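CEL44C (Paenibacillus polymyxa, PDB 2YIH) hydrolyses beta-1,4-glucan chains as an endo-acting xyloglucanase of glycoside hydrolase family 44, this construct holding the catalytic part of a longer protein. Local coordinates at the beta-D-glucopyranose and alpha-D-xylopyranose site. Numbering follows the deposited sequence.

The beta-D-glucopyranose and alpha-D-xylopyranose site. Residues 48, 187, 190, 193-194, 234, 243, 286, 288, 295, 326, 330-331. With BGC (beta-D-glucopyranose), chain B; BGC (beta-D-glucopyranose), chain C; BGC (beta-D-glucopyranose), chain D; BGC (beta-D-glucopyranose), chain E; BGC (beta-D-glucopyranose), chain F; XYS (alpha-D-xylopyranose), chain G.
In this family 44 glycoside hydrolase the xyloglucan chain lies along the substrate cleft, its glucose backbone running from Glu187 out to Trp330, with a xylose (XYS) branch. Glu187, likely the acid/base glutamate, shares a hydrogen bond through OE1 with O4 of the partly occupied BGC (chain F), 2.6 Å apart. Trp326 reads outward from its CB, 4.0 Å from O3 of the poorly ordered BGC (chain C), and chi1 of 71° sets CG between backbone N and carbonyl carbon. One indole face serves two sugars: CE3 lies by C4 of BGC (chain C), the less certain half, while Trp326 CE2 lies 3.7 Å from C5 of BGC (chain D). In the ring plane Trp326 NE1 gives a nearly straight bond (164°) to Glu288 OE2, 3.0 Å away, from above the carboxylate plane. Glu288 OE2 also takes the O2 hydroxyl of BGC (chain E) on its syn lone pair at 2.7 Å. An alanine in place of Trp326 would remove the shared platform and the N-H, and would probably loosen both sugars and leave Glu288 less fixed. Arg295 lays its guanidinium face over Glu288 OE1, a salt bridge that may keep it ionised. Gln243 bends at chi2 (74°) so that NE2 spans backbone and branch, bonding O3 of BGC (chain D) at 3.0 Å and XYS O4 at 3.1 Å, both near its amide plane. Tyr234 OH donates to Gln243 OE1 at 2.6 Å, from above the carbonyl plane.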
ATOM      1  N   ASN A  48      -1.317  11.578   6.232  1.00  8.49           N
ATOM      2  CA  ASN A  48      -1.541  12.480   7.389  1.00  8.19           C
ATOM      3  C   ASN A  48      -2.603  13.546   7.090  1.00  8.37           C
ATOM      4  O   ASN A  48      -3.376  13.923   7.977  1.00  8.54           O
ATOM      5  CB  ASN A  48      -0.217  13.137   7.772  1.00  8.52           C
ATOM      6  CG  ASN A  48       0.781  12.135   8.309  1.00  8.06           C
ATOM      7  OD1 ASN A  48       0.396  11.074   8.748  1.00  8.53           O
ATOM      8  ND2 ASN A  48       2.054  12.520   8.381  1.00  8.50           N
ATOM      9  N   GLU A 187      -2.869   6.099  10.806  1.00  7.27           N
ATOM     10  CA  GLU A 187      -1.790   6.061  11.814  1.00  7.33           C
ATOM     11  C   GLU A 187      -2.224   6.595  13.195  1.00  7.47           C
ATOM     12  O   GLU A 187      -1.604   7.562  13.725  1.00  7.47           O
ATOM     13  CB  GLU A 187      -0.531   6.820  11.311  1.00  7.35           C
ATOM     14  CG  GLU A 187      -0.001   6.179  10.007  1.00  7.40           C
ATOM     15  CD  GLU A 187       1.305   6.762   9.474  1.00  7.83           C
ATOM     16  OE1 GLU A 187       1.814   7.812  10.001  1.00  8.01           O
ATOM     17  OE2 GLU A 187       1.843   6.117   8.506  1.00  7.72           O
ATOM     18  N   LEU A 190       0.104   7.473  16.014  1.00  7.90           N
ATOM     19  CA  LEU A 190       0.825   8.734  15.791  1.00  7.74           C
ATOM     20  C   LEU A 190      -0.041   9.983  15.884  1.00  8.02           C
ATOM     21  O   LEU A 190       0.505  11.098  15.765  1.00  8.14           O
ATOM     22  CB  LEU A 190       1.612   8.712  14.470  1.00  8.18           C
ATOM     23  CG  LEU A 190       2.706   7.640  14.419  1.00  8.38           C
ATOM     24  CD1 LEU A 190       3.533   7.845  13.173  1.00  8.57           C
ATOM     25  CD2 LEU A 190       3.605   7.610  15.648  1.00  8.87           C
ATOM     26  N   HIS A 193       1.414  12.654  17.992  1.00 10.96           N
ATOM     27  CA  HIS A 193       2.661  13.244  17.488  1.00 11.81           C
ATOM     28  C   HIS A 193       2.439  14.082  16.207  1.00 10.75           C
ATOM     29  O   HIS A 193       2.947  15.214  16.068  1.00 10.11           O
ATOM     30  CB  HIS A 193       3.688  12.123  17.255  1.00 14.65           C
ATOM     31  CG  HIS A 193       4.973  12.595  16.634  1.00 17.87           C
ATOM     32  ND1 HIS A 193       6.029  13.071  17.379  1.00 22.88           N
ATOM     33  CD2 HIS A 193       5.354  12.693  15.336  1.00 21.68           C
ATOM     34  CE1 HIS A 193       7.008  13.446  16.567  1.00 23.02           C
ATOM     35  NE2 HIS A 193       6.623  13.226  15.322  1.00 22.66           N
ATOM     36  N   THR A 194       1.721  13.502  15.260  1.00  9.48           N
ATOM     37  CA  THR A 194       1.429  14.151  13.970  1.00  9.12           C
ATOM     38  C   THR A 194       0.332  15.184  14.082  1.00  9.12           C
ATOM     39  O   THR A 194       0.410  16.275  13.464  1.00  9.06           O
ATOM     40  CB  THR A 194       1.004  13.078  12.943  1.00  9.09           C
ATOM     41  OG1 THR A 194       2.097  12.146  12.809  1.00  9.49           O
ATOM     42  CG2 THR A 194       0.694  13.722  11.553  1.00  8.63           C
ATOM     43  N   TYR A 234       1.174   2.748  11.609  1.00  7.82           N
ATOM     44  CA  TYR A 234       2.327   3.386  10.957  1.00  8.02           C
ATOM     45  C   TYR A 234       3.524   2.465  10.753  1.00  7.91           C
ATOM     46  O   TYR A 234       4.343   2.692   9.842  1.00  8.24           O
ATOM     47  CB  TYR A 234       2.769   4.649  11.726  1.00  7.94           C
ATOM     48  CG  TYR A 234       3.767   4.381  12.831  1.00  8.21           C
ATOM     49  CD1 TYR A 234       5.156   4.364  12.579  1.00  8.54           C
ATOM     50  CD2 TYR A 234       3.332   4.158  14.134  1.00  8.32           C
ATOM     51  CE1 TYR A 234       6.089   4.119  13.643  1.00  8.78           C
ATOM     52  CE2 TYR A 234       4.247   3.916  15.186  1.00  8.60           C
ATOM     53  CZ  TYR A 234       5.617   3.907  14.921  1.00  8.94           C
ATOM     54  OH  TYR A 234       6.515   3.655  15.942  1.00  8.85           O
ATOM     55  N   GLN A 243       2.194   1.762  20.081  1.00  9.98           N
ATOM     56  CA  GLN A 243       3.157   2.775  20.528  1.00 11.06           C
ATOM     57  C   GLN A 243       3.041   2.996  22.037  1.00 11.79           C
ATOM     58  O   GLN A 243       2.901   4.114  22.502  1.00 12.48           O
ATOM     59  CB  GLN A 243       3.004   4.094  19.731  1.00 11.14           C
ATOM     60  CG  GLN A 243       4.222   5.006  19.840  1.00 11.44           C
ATOM     61  CD  GLN A 243       5.407   4.522  19.031  1.00 12.68           C
ATOM     62  OE1 GLN A 243       5.324   3.552  18.236  1.00 12.01           O
ATOM     63  NE2 GLN A 243       6.555   5.179  19.245  1.00 14.77           N
ATOM     64  N   TYR A 286       7.563   1.099   6.426  1.00  8.70           N
ATOM     65  CA  TYR A 286       8.754   1.756   5.932  1.00  9.65           C
ATOM     66  C   TYR A 286       9.931   1.009   6.535  1.00  9.65           C
ATOM     67  O   TYR A 286      10.121   1.022   7.767  1.00 10.09           O
ATOM     68  CB  TYR A 286       8.753   3.224   6.359  1.00 10.49           C
ATOM     69  CG  TYR A 286       7.571   3.975   5.810  1.00 11.24           C
ATOM     70  CD1 TYR A 286       7.497   4.292   4.454  1.00 11.54           C
ATOM     71  CD2 TYR A 286       6.483   4.291   6.627  1.00 12.11           C
ATOM     72  CE1 TYR A 286       6.423   4.999   3.953  1.00 12.75           C
ATOM     73  CE2 TYR A 286       5.394   4.996   6.116  1.00 13.26           C
ATOM     74  CZ  TYR A 286       5.394   5.328   4.766  1.00 12.73           C
ATOM     75  OH  TYR A 286       4.354   6.029   4.239  1.00 14.95           O
ATOM     76  N   GLU A 288      13.044  -0.337   8.301  1.00 10.75           N
ATOM     77  CA  GLU A 288      14.079   0.188   9.184  1.00 11.12           C
ATOM     78  C   GLU A 288      15.455  -0.350   8.808  1.00 11.43           C
ATOM     79  O   GLU A 288      16.449   0.002   9.454  1.00 12.61           O
ATOM     80  CB  GLU A 288      13.770  -0.156  10.647  1.00 11.02           C
ATOM     81  CG  GLU A 288      12.501   0.529  11.178  1.00 11.85           C
ATOM     82  CD  GLU A 288      12.749   1.942  11.713  1.00 12.82           C
ATOM     83  OE1 GLU A 288      13.832   2.514  11.469  1.00 13.49           O
ATOM     84  OE2 GLU A 288      11.861   2.477  12.406  1.00 13.86           O
ATOM     85  N   ARG A 295      19.587   4.488   6.967  1.00 11.30           N
ATOM     86  CA  ARG A 295      18.301   3.783   6.806  1.00 10.60           C
ATOM     87  C   ARG A 295      17.864   3.865   5.345  1.00 10.38           C
ATOM     88  O   ARG A 295      17.880   4.948   4.782  1.00 11.09           O
ATOM     89  CB  ARG A 295      17.232   4.429   7.712  1.00 10.55           C
ATOM     90  CG  ARG A 295      15.909   3.676   7.735  1.00 10.82           C
ATOM     91  CD  ARG A 295      14.831   4.485   8.460  1.00 11.05           C
ATOM     92  NE  ARG A 295      13.549   3.805   8.420  1.00 11.27           N
ATOM     93  CZ  ARG A 295      12.476   4.186   9.102  1.00 11.55           C
ATOM     94  NH1 ARG A 295      12.546   5.223   9.934  1.00 11.84           N
ATOM     95  NH2 ARG A 295      11.361   3.471   9.029  1.00 11.56           N
ATOM     96  N   TRP A 326      16.468  -2.240  14.322  1.00 11.76           N
ATOM     97  CA  TRP A 326      16.028  -2.464  15.713  1.00 12.18           C
ATOM     98  C   TRP A 326      14.905  -3.490  15.767  1.00 11.45           C
ATOM     99  O   TRP A 326      14.774  -4.204  16.742  1.00 12.10           O
ATOM    100  CB  TRP A 326      15.573  -1.151  16.337  1.00 12.92           C
ATOM    101  CG  TRP A 326      14.255  -0.579  15.798  1.00 13.28           C
ATOM    102  CD1 TRP A 326      14.101   0.395  14.824  1.00 14.42           C
ATOM    103  CD2 TRP A 326      12.944  -0.844  16.293  1.00 13.96           C
ATOM    104  NE1 TRP A 326      12.770   0.724  14.683  1.00 13.64           N
ATOM    105  CE2 TRP A 326      12.035  -0.047  15.543  1.00 13.95           C
ATOM    106  CE3 TRP A 326      12.431  -1.719  17.258  1.00 13.92           C
ATOM    107  CZ2 TRP A 326      10.659  -0.054  15.786  1.00 13.20           C
ATOM    108  CZ3 TRP A 326      11.060  -1.719  17.491  1.00 14.59           C
ATOM    109  CH2 TRP A 326      10.195  -0.874  16.770  1.00 13.82           C
ATOM    110  N   TRP A 330      15.510  -6.785  18.081  1.00 16.46           N
ATOM    111  CA  TRP A 330      14.811  -7.018  19.326  1.00 16.06           C
ATOM    112  C   TRP A 330      13.507  -7.767  19.164  1.00 15.80           C
ATOM    113  O   TRP A 330      12.937  -8.196  20.159  1.00 15.77           O
ATOM    114  CB  TRP A 330      14.583  -5.695  20.074  1.00 18.38           C
ATOM    115  CG  TRP A 330      15.857  -5.100  20.575  1.00 19.91           C
ATOM    116  CD1 TRP A 330      16.486  -3.990  20.095  1.00 20.06           C
ATOM    117  CD2 TRP A 330      16.642  -5.567  21.681  1.00 21.43           C
ATOM    118  NE1 TRP A 330      17.638  -3.747  20.826  1.00 21.66           N
ATOM    119  CE2 TRP A 330      17.752  -4.705  21.800  1.00 23.04           C
ATOM    120  CE3 TRP A 330      16.520  -6.640  22.575  1.00 23.08           C
ATOM    121  CZ2 TRP A 330      18.735  -4.876  22.793  1.00 24.62           C
ATOM    122  CZ3 TRP A 330      17.499  -6.810  23.562  1.00 24.35           C
ATOM    123  CH2 TRP A 330      18.577  -5.919  23.669  1.00 23.56           C
ATOM    124  N   PHE A 331      13.040  -7.937  17.916  1.00 14.30           N
ATOM    125  CA  PHE A 331      11.715  -8.494  17.653  1.00 14.43           C
ATOM    126  C   PHE A 331      11.731  -9.444  16.461  1.00 14.53           C
ATOM    127  O   PHE A 331      10.748  -9.535  15.737  1.00 14.39           O
ATOM    128  CB  PHE A 331      10.677  -7.359  17.439  1.00 14.89           C
ATOM    129  CG  PHE A 331      10.565  -6.443  18.608  1.00 15.26           C
ATOM    130  CD1 PHE A 331       9.843  -6.821  19.737  1.00 15.71           C
ATOM    131  CD2 PHE A 331      11.292  -5.260  18.640  1.00 15.45           C
ATOM    132  CE1 PHE A 331       9.814  -6.000  20.861  1.00 15.59           C
ATOM    133  CE2 PHE A 331      11.284  -4.446  19.761  1.00 15.92           C
ATOM    134  CZ  PHE A 331      10.519  -4.803  20.864  1.00 16.31           C
TER
HETATM  135  C2  BGC B   1      13.900  -3.826  24.866  1.00 38.61           C
HETATM  136  C3  BGC B   1      13.841  -3.146  23.500  1.00 35.89           C
HETATM  137  C4  BGC B   1      14.806  -1.967  23.396  1.00 35.91           C
HETATM  138  C5  BGC B   1      16.185  -2.423  23.862  1.00 37.71           C
HETATM  139  C6  BGC B   1      17.238  -1.327  23.798  1.00 38.76           C
HETATM  140  C1  BGC B   1      15.348  -4.128  25.242  1.00 39.63           C
HETATM  141  O1  BGC B   1      15.447  -4.679  26.562  1.00 44.31           O
HETATM  142  O2  BGC B   1      13.142  -5.039  24.830  1.00 38.88           O
HETATM  143  O3  BGC B   1      12.512  -2.707  23.201  1.00 36.17           O
HETATM  144  O4  BGC B   1      14.912  -1.590  22.028  1.00 33.30           O
HETATM  145  O5  BGC B   1      16.074  -2.899  25.197  1.00 40.80           O
HETATM  146  O6  BGC B   1      16.873  -0.319  24.739  1.00 41.35           O
HETATM  147  C2  BGC C   2      14.782   0.133  20.371  1.00 29.17           C
HETATM  148  C3  BGC C   2      14.044   1.386  19.960  1.00 28.28           C
HETATM  149  C4  BGC C   2      12.528   1.138  19.893  1.00 28.16           C
HETATM  150  C5  BGC C   2      12.056   0.460  21.172  1.00 31.50           C
HETATM  151  C6  BGC C   2      10.586   0.061  21.098  1.00 32.82           C
HETATM  152  C1  BGC C   2      14.217  -0.395  21.678  1.00 30.79           C
HETATM  153  O2  BGC C   2      16.162   0.440  20.556  1.00 32.74           O
HETATM  154  O3  BGC C   2      14.566   1.920  18.729  1.00 28.72           O
HETATM  155  O4  BGC C   2      11.881   2.401  19.816  1.00 28.70           O
HETATM  156  O5  BGC C   2      12.833  -0.708  21.464  1.00 30.44           O
HETATM  157  O6  BGC C   2      10.341  -0.893  22.137  1.00 40.00           O
HETATM  158  C2  BGC D   3      10.301   3.825  18.665  1.00 28.04           C
HETATM  159  C3  BGC D   3       9.751   4.176  17.295  1.00 26.73           C
HETATM  160  C4  BGC D   3      10.912   4.535  16.363  1.00 26.14           C
HETATM  161  C5  BGC D   3      12.048   3.526  16.423  1.00 25.55           C
HETATM  162  C6  BGC D   3      13.268   4.028  15.652  1.00 27.96           C
HETATM  163  C1  BGC D   3      11.355   2.729  18.537  1.00 26.48           C
HETATM  164  O2  BGC D   3       9.224   3.425  19.497  1.00 27.87           O
HETATM  165  O3  BGC D   3       8.898   5.320  17.375  1.00 25.27           O
HETATM  166  O4  BGC D   3      10.423   4.533  15.037  1.00 24.07           O
HETATM  167  O5  BGC D   3      12.422   3.277  17.772  1.00 24.65           O
HETATM  168  O6  BGC D   3      13.620   5.315  16.182  1.00 28.34           O
HETATM  169  C2  BGC E   4      10.169   5.606  12.990  1.00 24.49           C
HETATM  170  C3  BGC E   4       9.789   6.881  12.246  1.00 24.81           C
HETATM  171  C4  BGC E   4       8.442   7.441  12.760  1.00 23.48           C
HETATM  172  C5  BGC E   4       8.590   7.576  14.277  1.00 23.18           C
HETATM  173  C6  BGC E   4       7.373   8.154  14.991  1.00 23.96           C
HETATM  174  C1  BGC E   4      10.160   5.808  14.490  1.00 23.66           C
HETATM  175  O2  BGC E   4      11.480   5.141  12.632  1.00 26.09           O
HETATM  176  O3  BGC E   4       9.642   6.533  10.874  1.00 25.97           O
HETATM  177  O4  BGC E   4       8.084   8.671  12.079  1.00 23.34           O
HETATM  178  O5  BGC E   4       8.870   6.302  14.885  1.00 22.80           O
HETATM  179  O6  BGC E   4       7.715   8.361  16.363  1.00 26.30           O
HETATM  180  C2  BGC F   5       6.287  10.167  11.401  0.50 20.98           C
HETATM  181  C3  BGC F   5       4.866  10.176  10.832  0.50 20.84           C
HETATM  182  C4  BGC F   5       4.865   9.520   9.452  0.50 20.56           C
HETATM  183  C5  BGC F   5       5.611   8.187   9.440  0.50 21.11           C
HETATM  184  C6  BGC F   5       5.771   7.748   7.986  0.50 21.27           C
HETATM  185  C1  BGC F   5       6.812   8.733  11.413  0.50 21.25           C
HETATM  186  O2  BGC F   5       6.316  10.695  12.734  0.50 22.32           O
HETATM  187  O3  BGC F   5       4.376  11.521  10.706  0.50 20.21           O
HETATM  188  O4  BGC F   5       3.549   9.339   8.903  0.50 19.15           O
HETATM  189  O5  BGC F   5       6.899   8.330  10.051  0.50 20.58           O
HETATM  190  O6  BGC F   5       6.208   8.842   7.168  0.50 22.28           O
HETATM  191  C1  XYS G   6       7.308   9.673  16.778  1.00 25.35           C
HETATM  192  C2  XYS G   6       8.082  10.114  18.012  1.00 26.71           C
HETATM  193  C3  XYS G   6       7.877   9.066  19.093  1.00 26.33           C
HETATM  194  C4  XYS G   6       6.397   9.016  19.425  1.00 25.54           C
HETATM  195  C5  XYS G   6       5.543   8.781  18.175  1.00 24.85           C
HETATM  196  O2  XYS G   6       9.472  10.248  17.712  1.00 27.37           O
HETATM  197  O3  XYS G   6       8.562   9.460  20.282  1.00 27.41           O
HETATM  198  O4  XYS G   6       6.211   7.993  20.416  1.00 26.22           O
HETATM  199  O5  XYS G   6       5.911   9.664  17.089  1.00 23.91           O
HETATM  200  O   HOH W   1       8.561   3.666  10.236  1.00 11.98           O
HETATM  201  O   HOH W   2       4.475  12.435  11.688  0.50 16.46           O
HETATM  202  O   HOH W   3       4.390   8.288   9.365  0.50 18.31           O